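Local coordinates for bifunctional protein PutA (Bdellovibrio bacteriovorus, PDB 5UR2) that probably carries out both steps of proline breakdown, oxidising proline with a flavin and then the resulting glutamate semialdehyde to L-glutamate with NAD+, at residues Thr141-Gly146 against Arg401-Val406; Val195-Thr200 against Val236-Glu241; Glu125-Leu130 against Thr167-Asp172. One frame throughout, in Å; residues are numbered along the deposited sequence.

Contact 1 (Thr141-Gly146 against Arg401-Val406). With P5F (N-propargylglycine-modified flavin adenine dinucleotide), chain F.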
loop_
_atom_site.group_PDB
_atom_site.type_symbol
_atom_site.label_atom_id
_atom_site.label_comp_id
_atom_site.label_asym_id
_atom_site.label_seq_id
_atom_site.Cartn_x
_atom_site.Cartn_y
_atom_site.Cartn_z
ATOM N N THR B 141 -14.309 -40.570 41.307
ATOM C CA THR B 141 -13.936 -41.230 40.065
ATOM C C THR B 141 -12.502 -40.825 39.783
ATOM O O THR B 141 -12.178 -39.635 39.837
ATOM C CB THR B 141 -14.870 -40.882 38.892
ATOM O OG1 THR B 141 -14.470 -41.625 37.731
ATOM C CG2 THR B 141 -14.869 -39.382 38.564
ATOM N N VAL B 142 -11.612 -41.831 39.575
ATOM C CA VAL B 142 -10.184 -41.569 39.420
ATOM C C VAL B 142 -9.839 -41.376 37.950
ATOM O O VAL B 142 -10.281 -42.143 37.084
ATOM C CB VAL B 142 -9.342 -42.697 40.045
ATOM C CG1 VAL B 142 -7.888 -42.479 39.725
ATOM C CG2 VAL B 142 -9.519 -42.712 41.548
ATOM N N ASP B 143 -9.030 -40.354 37.662
ATOM C CA ASP B 143 -8.559 -40.105 36.307
ATOM C C ASP B 143 -7.056 -39.879 36.323
ATOM O O ASP B 143 -6.545 -39.131 37.165
ATOM C CB ASP B 143 -9.261 -38.902 35.673
ATOM C CG ASP B 143 -8.755 -38.609 34.265
ATOM O OD1 ASP B 143 -9.116 -39.351 33.319
ATOM O OD2 ASP B 143 -7.978 -37.644 34.110
ATOM N N ILE B 144 -6.349 -40.537 35.409
ATOM C CA ILE B 144 -4.897 -40.420 35.320
ATOM C C ILE B 144 -4.553 -39.291 34.356
ATOM O O ILE B 144 -4.739 -39.417 33.144
ATOM C CB ILE B 144 -4.259 -41.740 34.875
ATOM C CG1 ILE B 144 -4.671 -42.848 35.842
ATOM C CG2 ILE B 144 -2.739 -41.614 34.850
ATOM C CD1 ILE B 144 -4.287 -44.231 35.389
ATOM N N LEU B 145 -4.016 -38.201 34.896
ATOM C CA LEU B 145 -3.525 -37.104 34.075
ATOM C C LEU B 145 -2.298 -37.541 33.288
ATOM O O LEU B 145 -1.514 -38.390 33.729
ATOM C CB LEU B 145 -3.148 -35.911 34.942
ATOM C CG LEU B 145 -4.248 -35.353 35.827
ATOM C CD1 LEU B 145 -3.639 -34.536 36.949
ATOM C CD2 LEU B 145 -5.177 -34.515 34.973
ATOM N N GLY B 146 -2.155 -36.978 32.093
ATOM C CA GLY B 146 -0.979 -37.255 31.292
ATOM C C GLY B 146 -0.782 -36.170 30.262
ATOM O O GLY B 146 -1.673 -35.357 30.005
ATOM N N ARG B 401 -20.062 -37.419 44.043
ATOM C CA ARG B 401 -18.860 -38.066 43.535
ATOM C C ARG B 401 -17.858 -37.000 43.125
ATOM O O ARG B 401 -18.188 -36.106 42.341
ATOM C CB ARG B 401 -19.183 -38.973 42.345
ATOM C CG ARG B 401 -17.971 -39.715 41.801
ATOM C CD ARG B 401 -18.337 -40.685 40.653
ATOM N NE ARG B 401 -19.490 -41.506 40.985
ATOM C CZ ARG B 401 -19.426 -42.633 41.687
ATOM N NH1 ARG B 401 -18.257 -43.074 42.128
ATOM N NH2 ARG B 401 -20.532 -43.314 41.954
ATOM N N GLU B 402 -16.639 -37.094 43.650
ATOM C CA GLU B 402 -15.584 -36.138 43.331
ATOM C C GLU B 402 -14.719 -36.672 42.202
ATOM O O GLU B 402 -14.199 -37.792 42.283
ATOM C CB GLU B 402 -14.701 -35.857 44.544
ATOM C CG GLU B 402 -15.285 -34.917 45.570
ATOM C CD GLU B 402 -14.251 -34.520 46.602
ATOM O OE1 GLU B 402 -13.831 -35.425 47.356
ATOM O OE2 GLU B 402 -13.867 -33.329 46.667
ATOM N N TYR B 403 -14.558 -35.857 41.164
ATOM C CA TYR B 403 -13.570 -36.119 40.131
ATOM C C TYR B 403 -12.172 -36.025 40.733
ATOM O O TYR B 403 -11.785 -34.980 41.263
ATOM C CB TYR B 403 -13.747 -35.118 38.995
ATOM C CG TYR B 403 -12.932 -35.431 37.780
ATOM C CD1 TYR B 403 -13.336 -36.417 36.881
ATOM C CD2 TYR B 403 -11.755 -34.730 37.519
ATOM C CE1 TYR B 403 -12.578 -36.704 35.750
ATOM C CE2 TYR B 403 -10.992 -35.006 36.397
ATOM C CZ TYR B 403 -11.405 -35.989 35.514
ATOM O OH TYR B 403 -10.638 -36.266 34.400
ATOM N N ALA B 404 -11.414 -37.114 40.651
ATOM C CA ALA B 404 -10.185 -37.273 41.420
ATOM C C ALA B 404 -8.988 -37.390 40.487
ATOM O O ALA B 404 -8.604 -38.501 40.087
ATOM C CB ALA B 404 -10.291 -38.495 42.330
ATOM N N PRO B 405 -8.368 -36.279 40.111
ATOM C CA PRO B 405 -7.204 -36.367 39.230
ATOM C C PRO B 405 -6.006 -36.910 39.987
ATOM O O PRO B 405 -5.788 -36.593 41.161
ATOM C CB PRO B 405 -6.969 -34.919 38.785
ATOM C CG PRO B 405 -8.179 -34.144 39.262
ATOM C CD PRO B 405 -8.686 -34.890 40.458
ATOM N N VAL B 406 -5.227 -37.721 39.281
ATOM C CA VAL B 406 -3.982 -38.308 39.756
ATOM C C VAL B 406 -2.942 -38.071 38.673
ATOM O O VAL B 406 -3.211 -38.338 37.498
ATOM C CB VAL B 406 -4.140 -39.820 40.012
ATOM C CG1 VAL B 406 -2.856 -40.412 40.526
ATOM C CG2 VAL B 406 -5.286 -40.096 40.975
HETATM P PA P5F F . -21.062 -22.899 35.225
HETATM O O1A P5F F . -22.582 -22.883 35.603
HETATM O O2A P5F F . -20.284 -21.715 35.523
HETATM O O5B P5F F . -20.772 -23.055 33.757
HETATM C C5B P5F F . -19.540 -22.738 33.120
HETATM C C4B P5F F . -19.545 -23.365 31.717
HETATM O O4B P5F F . -20.389 -22.703 30.806
HETATM C C3B P5F F . -18.226 -23.439 31.004
HETATM O O3B P5F F . -17.428 -24.461 31.465
HETATM C C2B P5F F . -18.635 -23.635 29.599
HETATM O O2B P5F F . -18.935 -24.972 29.392
HETATM C C1B P5F F . -19.886 -22.836 29.505
HETATM N N9A P5F F . -19.708 -21.513 28.964
HETATM C C8A P5F F . -18.883 -20.501 29.437
HETATM N N7A P5F F . -19.038 -19.426 28.654
HETATM C C5A P5F F . -19.977 -19.690 27.655
HETATM C C6A P5F F . -20.506 -18.978 26.581
HETATM N N6A P5F F . -20.100 -17.623 26.329
HETATM N N1A P5F F . -21.409 -19.548 25.761
HETATM C C2A P5F F . -21.825 -20.817 25.960
HETATM N N3A P5F F . -21.304 -21.550 26.985
HETATM C C4A P5F F . -20.407 -21.033 27.835
HETATM N N1 P5F F . -15.928 -31.184 30.588
HETATM C C2 P5F F . -15.815 -31.834 29.305
HETATM O O2 P5F F . -15.966 -31.067 28.172
HETATM N N3 P5F F . -15.564 -33.241 29.208
HETATM C C4 P5F F . -15.408 -34.057 30.355
HETATM O O4 P5F F . -15.164 -35.427 30.188
HETATM C C4X P5F F . -15.518 -33.372 31.711
HETATM N N5 P5F F . -15.242 -34.085 32.956
HETATM C C5X P5F F . -15.793 -33.479 34.184
HETATM C C6 P5F F . -16.064 -34.335 35.380
HETATM C C7 P5F F . -16.674 -33.772 36.529
HETATM C C7M P5F F . -16.943 -34.650 37.731
HETATM C C8 P5F F . -17.035 -32.392 36.553
HETATM C C8M P5F F . -17.689 -31.760 37.756
HETATM C C9 P5F F . -16.786 -31.575 35.425
HETATM C C9A P5F F . -16.141 -32.158 34.214
HETATM N N10 P5F F . -15.905 -31.315 33.040
HETATM C C10 P5F F . -15.766 -31.993 31.781
HETATM C "C1'" P5F F . -15.993 -29.835 33.080
HETATM C "C2'" P5F F . -17.430 -29.329 32.945
HETATM O "O2'" P5F F . -17.869 -29.594 31.667
HETATM C "C3'" P5F F . -17.621 -27.841 33.246
HETATM O "O3'" P5F F . -16.888 -27.113 32.334
HETATM C "C4'" P5F F . -17.190 -27.404 34.639
HETATM O "O4'" P5F F . -17.350 -28.496 35.478
HETATM C "C5'" P5F F . -17.865 -26.125 35.169
HETATM O "O5'" P5F F . -19.240 -26.028 34.851
HETATM P P P5F F . -20.401 -25.497 35.851
HETATM O O1P P5F F . -21.861 -26.059 35.649
HETATM O O2P P5F F . -19.705 -25.744 37.241
HETATM O O3P P5F F . -20.145 -23.875 35.871
HETATM C C21 P5F F . -12.688 -34.397 32.476
HETATM C C22 P5F F . -14.010 -34.347 32.752
HETATM C C23 P5F F . -12.160 -35.093 31.210
#
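Residues Thr141-Ile144 pair in parallel with Tyr403-Val406, their strand axes 4.7 Å apart at the nearest point and turned 29° from each other. The backbone ladder consists of five N-H...O bonds: Thr141 N to Glu402 O, Ala404 N to Thr141 O, Asp143 N to Ala404 O, Val406 N to Asp143 O and Leu145 N to Val406 O. In the last, Leu145 N donates to Val406 O at 2.7 Å.

Side chains alternate between the two faces. Thr141, Asp143, Tyr403 and Pro405 share the face that bears the flavin, and Tyr403 touches both Thr141 and Asp143 there. Its CG lies anti to the backbone N (chi1 -171°), and the ring passes obliquely by its partners: CD1 meets Thr141 CG2 at 3.7 Å, while CZ lies 3.6 Å from Asp143 CB. The Asp143 carboxylate and Tyr403 ring planes are 26° apart. On the ligand side, Tyr403 CB approaches the flavin methyl C7M at 3.5 Å, and Tyr403 OH comes within 3.4 Å of C21 in the inactivator-derived bridge; these direct contacts make Tyr403 part of the flavin pocket. Its OH probably also hydrogen-bonds Lys198 NZ. Further along, Leu145 CD1 packs on Pro405 CB at 3.8 Å, the two side chains side by side and pointing the same way.

On the other face Val142, Ile144, Ala404 and Val406 are apolar, with Val142 CG1 against Val406 CG2 at 3.7 Å. This pairing of strands 138-144 and 400-406, first and last of eight, closes the proline dehydrogenase barrel. Outside it, Leu130 of helix 123-135 touches Val142 and Ala404, helix 152-173 packs on Val142 and Ile144, and strand 194-197 continues the sheet beyond Val142.

Contact 2 (Val195-Thr200 against Val236-Glu241). With P5F (N-propargylglycine-modified flavin adenine dinucleotide), chain F.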
loop_
_atom_site.group_PDB
_atom_site.type_symbol
_atom_site.label_atom_id
_atom_site.label_comp_id
_atom_site.label_asym_id
_atom_site.label_seq_id
_atom_site.Cartn_x
_atom_site.Cartn_y
_atom_site.Cartn_z
ATOM N N VAL B 195 -13.490 -45.407 37.639
ATOM C CA VAL B 195 -12.368 -44.786 36.947
ATOM C C VAL B 195 -12.875 -44.141 35.661
ATOM O O VAL B 195 -13.843 -44.599 35.043
ATOM C CB VAL B 195 -11.199 -45.766 36.651
ATOM C CG1 VAL B 195 -10.798 -46.527 37.909
ATOM C CG2 VAL B 195 -11.509 -46.705 35.482
ATOM N N SER B 196 -12.236 -43.028 35.296
ATOM C CA SER B 196 -12.533 -42.279 34.085
ATOM C C SER B 196 -11.354 -42.383 33.140
ATOM O O SER B 196 -10.200 -42.275 33.570
ATOM C CB SER B 196 -12.816 -40.804 34.380
ATOM O OG SER B 196 -14.022 -40.664 35.112
ATOM N N VAL B 197 -11.662 -42.569 31.854
ATOM C CA VAL B 197 -10.700 -42.836 30.796
ATOM C C VAL B 197 -10.796 -41.807 29.671
ATOM O O VAL B 197 -11.892 -41.481 29.217
ATOM C CB VAL B 197 -10.918 -44.257 30.232
ATOM C CG1 VAL B 197 -9.914 -44.563 29.125
ATOM C CG2 VAL B 197 -10.807 -45.289 31.345
ATOM N N LYS B 198 -9.644 -41.328 29.202
ATOM C CA LYS B 198 -9.584 -40.367 28.096
ATOM C C LYS B 198 -9.283 -41.174 26.851
ATOM O O LYS B 198 -8.220 -41.844 26.760
ATOM C CB LYS B 198 -8.562 -39.258 28.350
ATOM C CG LYS B 198 -9.017 -37.820 28.584
ATOM C CD LYS B 198 -9.450 -37.322 29.950
ATOM C CE LYS B 198 -10.441 -36.166 29.994
ATOM N NZ LYS B 198 -10.950 -35.690 31.286
ATOM N N MET B 199 -10.187 -41.151 25.879
ATOM C CA MET B 199 -10.072 -42.029 24.721
ATOM C C MET B 199 -8.809 -41.783 23.885
ATOM O O MET B 199 -8.082 -42.722 23.569
ATOM C CB MET B 199 -11.300 -41.891 23.809
ATOM C CG MET B 199 -11.334 -42.948 22.693
ATOM S SD MET B 199 -12.658 -42.746 21.497
ATOM C CE MET B 199 -12.171 -41.208 20.686
ATOM N N THR B 200 -8.539 -40.529 23.511
ATOM C CA THR B 200 -7.395 -40.291 22.639
ATOM C C THR B 200 -6.059 -40.577 23.309
ATOM O O THR B 200 -5.044 -40.631 22.617
ATOM C CB THR B 200 -7.407 -38.865 22.124
ATOM O OG1 THR B 200 -7.122 -37.970 23.212
ATOM C CG2 THR B 200 -8.776 -38.575 21.530
ATOM N N VAL B 236 -16.545 -47.926 34.891
ATOM C CA VAL B 236 -15.641 -47.332 33.908
ATOM C C VAL B 236 -16.400 -46.271 33.130
ATOM O O VAL B 236 -17.409 -46.568 32.473
ATOM C CB VAL B 236 -15.039 -48.375 32.963
ATOM C CG1 VAL B 236 -13.992 -47.715 32.076
ATOM C CG2 VAL B 236 -14.417 -49.487 33.765
ATOM N N ASN B 237 -15.914 -45.034 33.212
ATOM C CA ASN B 237 -16.507 -43.889 32.542
ATOM C C ASN B 237 -15.580 -43.415 31.429
ATOM O O ASN B 237 -14.376 -43.246 31.650
ATOM C CB ASN B 237 -16.772 -42.753 33.536
ATOM C CG ASN B 237 -17.706 -41.710 32.973
ATOM O OD1 ASN B 237 -17.288 -40.849 32.199
ATOM N ND2 ASN B 237 -18.979 -41.788 33.348
ATOM N N LEU B 238 -16.136 -43.205 30.238
ATOM C CA LEU B 238 -15.382 -42.689 29.103
ATOM C C LEU B 238 -15.614 -41.188 29.059
ATOM O O LEU B 238 -16.768 -40.747 28.946
ATOM C CB LEU B 238 -15.820 -43.354 27.795
ATOM C CG LEU B 238 -14.979 -43.027 26.550
ATOM C CD1 LEU B 238 -13.530 -43.462 26.775
ATOM C CD2 LEU B 238 -15.541 -43.672 25.289
ATOM N N ASP B 239 -14.536 -40.409 29.215
ATOM C CA ASP B 239 -14.670 -38.957 29.164
ATOM C C ASP B 239 -14.964 -38.495 27.739
ATOM O O ASP B 239 -14.862 -39.252 26.768
ATOM C CB ASP B 239 -13.421 -38.256 29.717
ATOM C CG ASP B 239 -13.306 -38.359 31.252
ATOM O OD1 ASP B 239 -14.332 -38.560 31.938
ATOM O OD2 ASP B 239 -12.189 -38.212 31.788
ATOM N N MET B 240 -15.336 -37.224 27.615
ATOM C CA MET B 240 -15.561 -36.613 26.313
ATOM C C MET B 240 -14.576 -35.479 26.132
ATOM O O MET B 240 -14.531 -34.552 26.954
ATOM C CB MET B 240 -16.985 -36.087 26.154
ATOM C CG MET B 240 -17.240 -35.618 24.738
ATOM S SD MET B 240 -17.093 -36.952 23.546
ATOM C CE MET B 240 -18.652 -37.783 23.873
ATOM N N GLU B 241 -13.816 -35.549 25.044
ATOM C CA GLU B 241 -12.789 -34.562 24.737
ATOM C C GLU B 241 -13.332 -33.538 23.741
ATOM O O GLU B 241 -14.538 -33.261 23.732
ATOM C CB GLU B 241 -11.529 -35.272 24.217
ATOM C CG GLU B 241 -10.900 -36.169 25.280
ATOM C CD GLU B 241 -9.988 -37.251 24.701
ATOM O OE1 GLU B 241 -10.519 -38.212 24.107
ATOM O OE2 GLU B 241 -8.743 -37.155 24.856
HETATM P PA P5F F . -21.062 -22.899 35.225
HETATM O O1A P5F F . -22.582 -22.883 35.603
HETATM O O2A P5F F . -20.284 -21.715 35.523
HETATM O O5B P5F F . -20.772 -23.055 33.757
HETATM C C5B P5F F . -19.540 -22.738 33.120
HETATM C C4B P5F F . -19.545 -23.365 31.717
HETATM O O4B P5F F . -20.389 -22.703 30.806
HETATM C C3B P5F F . -18.226 -23.439 31.004
HETATM O O3B P5F F . -17.428 -24.461 31.465
HETATM C C2B P5F F . -18.635 -23.635 29.599
HETATM O O2B P5F F . -18.935 -24.972 29.392
HETATM C C1B P5F F . -19.886 -22.836 29.505
HETATM N N9A P5F F . -19.708 -21.513 28.964
HETATM C C8A P5F F . -18.883 -20.501 29.437
HETATM N N7A P5F F . -19.038 -19.426 28.654
HETATM C C5A P5F F . -19.977 -19.690 27.655
HETATM C C6A P5F F . -20.506 -18.978 26.581
HETATM N N6A P5F F . -20.100 -17.623 26.329
HETATM N N1A P5F F . -21.409 -19.548 25.761
HETATM C C2A P5F F . -21.825 -20.817 25.960
HETATM N N3A P5F F . -21.304 -21.550 26.985
HETATM C C4A P5F F . -20.407 -21.033 27.835
HETATM N N1 P5F F . -15.928 -31.184 30.588
HETATM C C2 P5F F . -15.815 -31.834 29.305
HETATM O O2 P5F F . -15.966 -31.067 28.172
HETATM N N3 P5F F . -15.564 -33.241 29.208
HETATM C C4 P5F F . -15.408 -34.057 30.355
HETATM O O4 P5F F . -15.164 -35.427 30.188
HETATM C C4X P5F F . -15.518 -33.372 31.711
HETATM N N5 P5F F . -15.242 -34.085 32.956
HETATM C C5X P5F F . -15.793 -33.479 34.184
HETATM C C6 P5F F . -16.064 -34.335 35.380
HETATM C C7 P5F F . -16.674 -33.772 36.529
HETATM C C7M P5F F . -16.943 -34.650 37.731
HETATM C C8 P5F F . -17.035 -32.392 36.553
HETATM C C8M P5F F . -17.689 -31.760 37.756
HETATM C C9 P5F F . -16.786 -31.575 35.425
HETATM C C9A P5F F . -16.141 -32.158 34.214
HETATM N N10 P5F F . -15.905 -31.315 33.040
HETATM C C10 P5F F . -15.766 -31.993 31.781
HETATM C "C1'" P5F F . -15.993 -29.835 33.080
HETATM C "C2'" P5F F . -17.430 -29.329 32.945
HETATM O "O2'" P5F F . -17.869 -29.594 31.667
HETATM C "C3'" P5F F . -17.621 -27.841 33.246
HETATM O "O3'" P5F F . -16.888 -27.113 32.334
HETATM C "C4'" P5F F . -17.190 -27.404 34.639
HETATM O "O4'" P5F F . -17.350 -28.496 35.478
HETATM C "C5'" P5F F . -17.865 -26.125 35.169
HETATM O "O5'" P5F F . -19.240 -26.028 34.851
HETATM P P P5F F . -20.401 -25.497 35.851
HETATM O O1P P5F F . -21.861 -26.059 35.649
HETATM O O2P P5F F . -19.705 -25.744 37.241
HETATM O O3P P5F F . -20.145 -23.875 35.871
HETATM C C21 P5F F . -12.688 -34.397 32.476
HETATM C C22 P5F F . -14.010 -34.347 32.752
HETATM C C23 P5F F . -12.160 -35.093 31.210
#
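Three backbone hydrogen bonds join Val195-Val197 to Asn237-Asp239 in parallel register: Asn237 N to Val195 O, Val197 N to Asn237 O and Asp239 N to Val197 O. The two strand axes approach to 4.6 Å and diverge by 29°.

Apolar contacts occupy the face of Val195, Val197, Val236 and Leu238. Val197 CG2 lies obliquely across Val236 CG1 at 4.1 Å, and Leu238 CD1 meets Met199 CB at 4.0 Å. Helix 211-232 covers this face through Leu222, on both Val197 and Leu238. That helix connects the two strands, making a beta-alpha-beta crossover between the second and third strands of the TIM barrel; the flavin sits where their C-terminal ends run into loops.

Polar contacts gather at those ends. Glu241 and Thr200 reach toward each other tip to tip. Glu241 OE1 accepts Thr200 N at 3.1 Å through its syn lone pair, the N-H pointing almost straight at it (168°); the hydroxyl also meets OE2, at a separation so short that its exact length is doubtful. Asp239 has its CG anti to the carbonyl carbon, beside the backbone N (chi1 -73°); its OD2 lies 2.9 Å from Lys198 NZ, and its OD1 is in a salt bridge with Arg300.

Covalent and ligand contacts complete the set. Lys198 NZ is bonded to C23 of the modified flavin at 1.4 Å, the mark of inactivation by N-propargylglycine. Met240 holds the N3 and O4 groups of the flavin with its backbone: its N donates to O4, and its O accepts from N3 at 2.8 Å.

Contact 3 (Glu125-Leu130 against Thr167-Asp172)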
loop_
_atom_site.group_PDB
_atom_site.type_symbol
_atom_site.label_atom_id
_atom_site.label_comp_id
_atom_site.label_asym_id
_atom_site.label_seq_id
_atom_site.Cartn_x
_atom_site.Cartn_y
_atom_site.Cartn_z
ATOM N N GLU B 125 -0.329 -42.474 46.409
ATOM C CA GLU B 125 -0.463 -41.236 47.164
ATOM C C GLU B 125 -1.927 -40.813 47.277
ATOM O O GLU B 125 -2.334 -40.280 48.319
ATOM C CB GLU B 125 0.389 -40.131 46.522
ATOM N N ALA B 126 -2.743 -41.103 46.247
ATOM C CA ALA B 126 -4.137 -40.650 46.218
ATOM C C ALA B 126 -5.048 -41.472 47.122
ATOM O O ALA B 126 -6.078 -40.964 47.584
ATOM C CB ALA B 126 -4.686 -40.690 44.790
ATOM N N LEU B 127 -4.701 -42.734 47.360
ATOM C CA LEU B 127 -5.583 -43.650 48.081
ATOM C C LEU B 127 -6.084 -43.112 49.418
ATOM O O LEU B 127 -7.303 -43.155 49.652
ATOM C CB LEU B 127 -4.874 -44.997 48.253
ATOM C CG LEU B 127 -5.749 -46.007 48.995
ATOM C CD1 LEU B 127 -7.043 -46.311 48.221
ATOM C CD2 LEU B 127 -4.963 -47.276 49.299
ATOM N N PRO B 128 -5.242 -42.613 50.326
ATOM C CA PRO B 128 -5.795 -42.090 51.587
ATOM C C PRO B 128 -6.734 -40.913 51.389
ATOM O O PRO B 128 -7.682 -40.752 52.164
ATOM C CB PRO B 128 -4.544 -41.690 52.385
ATOM C CG PRO B 128 -3.482 -41.479 51.355
ATOM C CD PRO B 128 -3.775 -42.486 50.279
ATOM N N VAL B 129 -6.522 -40.102 50.352
ATOM C CA VAL B 129 -7.438 -39.001 50.082
ATOM C C VAL B 129 -8.813 -39.532 49.695
ATOM O O VAL B 129 -9.840 -39.008 50.142
ATOM C CB VAL B 129 -6.843 -38.077 49.002
ATOM C CG1 VAL B 129 -7.841 -37.007 48.586
ATOM C CG2 VAL B 129 -5.581 -37.438 49.525
ATOM N N LEU B 130 -8.851 -40.578 48.862
ATOM C CA LEU B 130 -10.113 -41.194 48.464
ATOM C C LEU B 130 -10.842 -41.788 49.662
ATOM O O LEU B 130 -12.074 -41.695 49.763
ATOM C CB LEU B 130 -9.854 -42.287 47.427
ATOM C CG LEU B 130 -9.075 -41.946 46.158
ATOM C CD1 LEU B 130 -9.020 -43.179 45.266
ATOM C CD2 LEU B 130 -9.675 -40.759 45.422
ATOM N N THR B 167 -6.984 -52.858 38.650
ATOM C CA THR B 167 -6.725 -54.062 39.437
ATOM C C THR B 167 -6.395 -53.698 40.879
ATOM O O THR B 167 -6.945 -54.272 41.825
ATOM C CB THR B 167 -5.596 -54.882 38.799
ATOM O OG1 THR B 167 -5.987 -55.302 37.485
ATOM C CG2 THR B 167 -5.278 -56.132 39.641
ATOM N N TRP B 168 -5.519 -52.715 41.059
ATOM C CA TRP B 168 -5.031 -52.363 42.388
ATOM C C TRP B 168 -6.105 -51.679 43.244
ATOM O O TRP B 168 -6.208 -51.951 44.445
ATOM C CB TRP B 168 -3.789 -51.489 42.225
ATOM C CG TRP B 168 -3.311 -50.869 43.454
ATOM C CD1 TRP B 168 -2.459 -51.411 44.367
ATOM C CD2 TRP B 168 -3.624 -49.556 43.918
ATOM N NE1 TRP B 168 -2.227 -50.517 45.379
ATOM C CE2 TRP B 168 -2.931 -49.368 45.129
ATOM C CE3 TRP B 168 -4.422 -48.516 43.423
ATOM C CZ2 TRP B 168 -3.014 -48.183 45.865
ATOM C CZ3 TRP B 168 -4.509 -47.342 44.153
ATOM C CH2 TRP B 168 -3.809 -47.184 45.364
ATOM N N LEU B 169 -6.901 -50.770 42.659
ATOM C CA LEU B 169 -7.958 -50.111 43.432
ATOM C C LEU B 169 -9.086 -51.077 43.790
ATOM O O LEU B 169 -9.609 -51.039 44.912
ATOM C CB LEU B 169 -8.512 -48.903 42.682
ATOM C CG LEU B 169 -8.230 -47.546 43.316
ATOM C CD1 LEU B 169 -8.968 -46.432 42.580
ATOM C CD2 LEU B 169 -8.631 -47.580 44.782
ATOM N N ALA B 170 -9.494 -51.929 42.846
ATOM C CA ALA B 170 -10.490 -52.944 43.180
ATOM C C ALA B 170 -9.994 -53.835 44.317
ATOM O O ALA B 170 -10.750 -54.145 45.250
ATOM C CB ALA B 170 -10.834 -53.787 41.948
ATOM N N LYS B 171 -8.710 -54.205 44.281
ATOM C CA LYS B 171 -8.145 -55.066 45.316
ATOM C C LYS B 171 -8.195 -54.394 46.685
ATOM O O LYS B 171 -8.598 -55.013 47.673
ATOM C CB LYS B 171 -6.712 -55.456 44.952
ATOM C CG LYS B 171 -6.020 -56.360 45.996
ATOM C CD LYS B 171 -6.798 -57.654 46.267
ATOM C CE LYS B 171 -6.916 -58.533 45.021
ATOM N NZ LYS B 171 -7.815 -59.709 45.255
ATOM N N ASP B 172 -7.786 -53.128 46.767
ATOM C CA ASP B 172 -7.841 -52.445 48.057
ATOM C C ASP B 172 -9.283 -52.259 48.525
ATOM O O ASP B 172 -9.569 -52.359 49.725
ATOM C CB ASP B 172 -7.108 -51.104 47.980
ATOM C CG ASP B 172 -6.792 -50.533 49.350
ATOM O OD1 ASP B 172 -5.778 -50.959 49.948
ATOM O OD2 ASP B 172 -7.539 -49.658 49.830
#
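Leu127 of helix 123-135 and Trp168, Leu169 and Asp172 of helix 152-173 join two helices on the outer side of the proline dehydrogenase barrel. The segments are far apart for packed helices: their axes come no closer than 12.1 Å, with N-to-C directions 41° apart, and the nearest CA pair, Leu127 and Leu169, is separated by 8.3 Å. The gap is bridged by side chains alone, chiefly that of Leu127.

Leu127 has its CG anti to the backbone N (chi1 -180°). CB meets Trp168 CH2 at 3.8 Å, so it is the six-membered end of the indole that touches, in an oblique approach. CD1 lies between Leu169 CD2, at 4.0 Å, and Asp172 OD2, at 3.7 Å; the two leucines slide past each other in opposite directions. CD2 approaches Asp172 tip to tip, 3.5 Å from OD2, and also reaches the Trp168 ring.

Helix 152-173 follows strand 138-144 in the chain, and helix 123-135 precedes that strand. Both helices pack on this first barrel strand, since Leu130 and Leu169 each touch Phe140 and Val142. The two leucines also meet directly, Leu130 CD1 standing 4.2 Å from Leu169 CD1, so the inner part of the interface is continuous with the apolar layer outside the sheet.

The Asp172 end has a different character. Its chi1 of -164° sets CG anti to the backbone N. Both methyls of Leu127 lie against OD2, an oxygen that already has two polar partners on other residues: it forms a salt bridge with Lys131 NZ, one residue past Leu130 on helix 123-135, and accepts a hydrogen bond from Trp176 NE1.

From the N terminus, residues 125-130 come first, then 141-146, the first segment of contact 1. Contact 3 closes at 167-172, so it crosses contact 1, whose loop stays open. Contact 2 opens at 195-200 and closes at 236-241, after contact 3 and nested within the long loop that only 401-406 closes. Contact 1 ties the first barrel strand to the last, contact 2 the second to the third, and contact 3 the two helices outside the first strand. Contacts 1 and 2 are joined by a probable hydrogen bond from Ser196 N to Val142 O (2.8 Å), and both touch the modified flavin; contacts 2 and 3 do not touch, their nearest atoms about 5 Å apart.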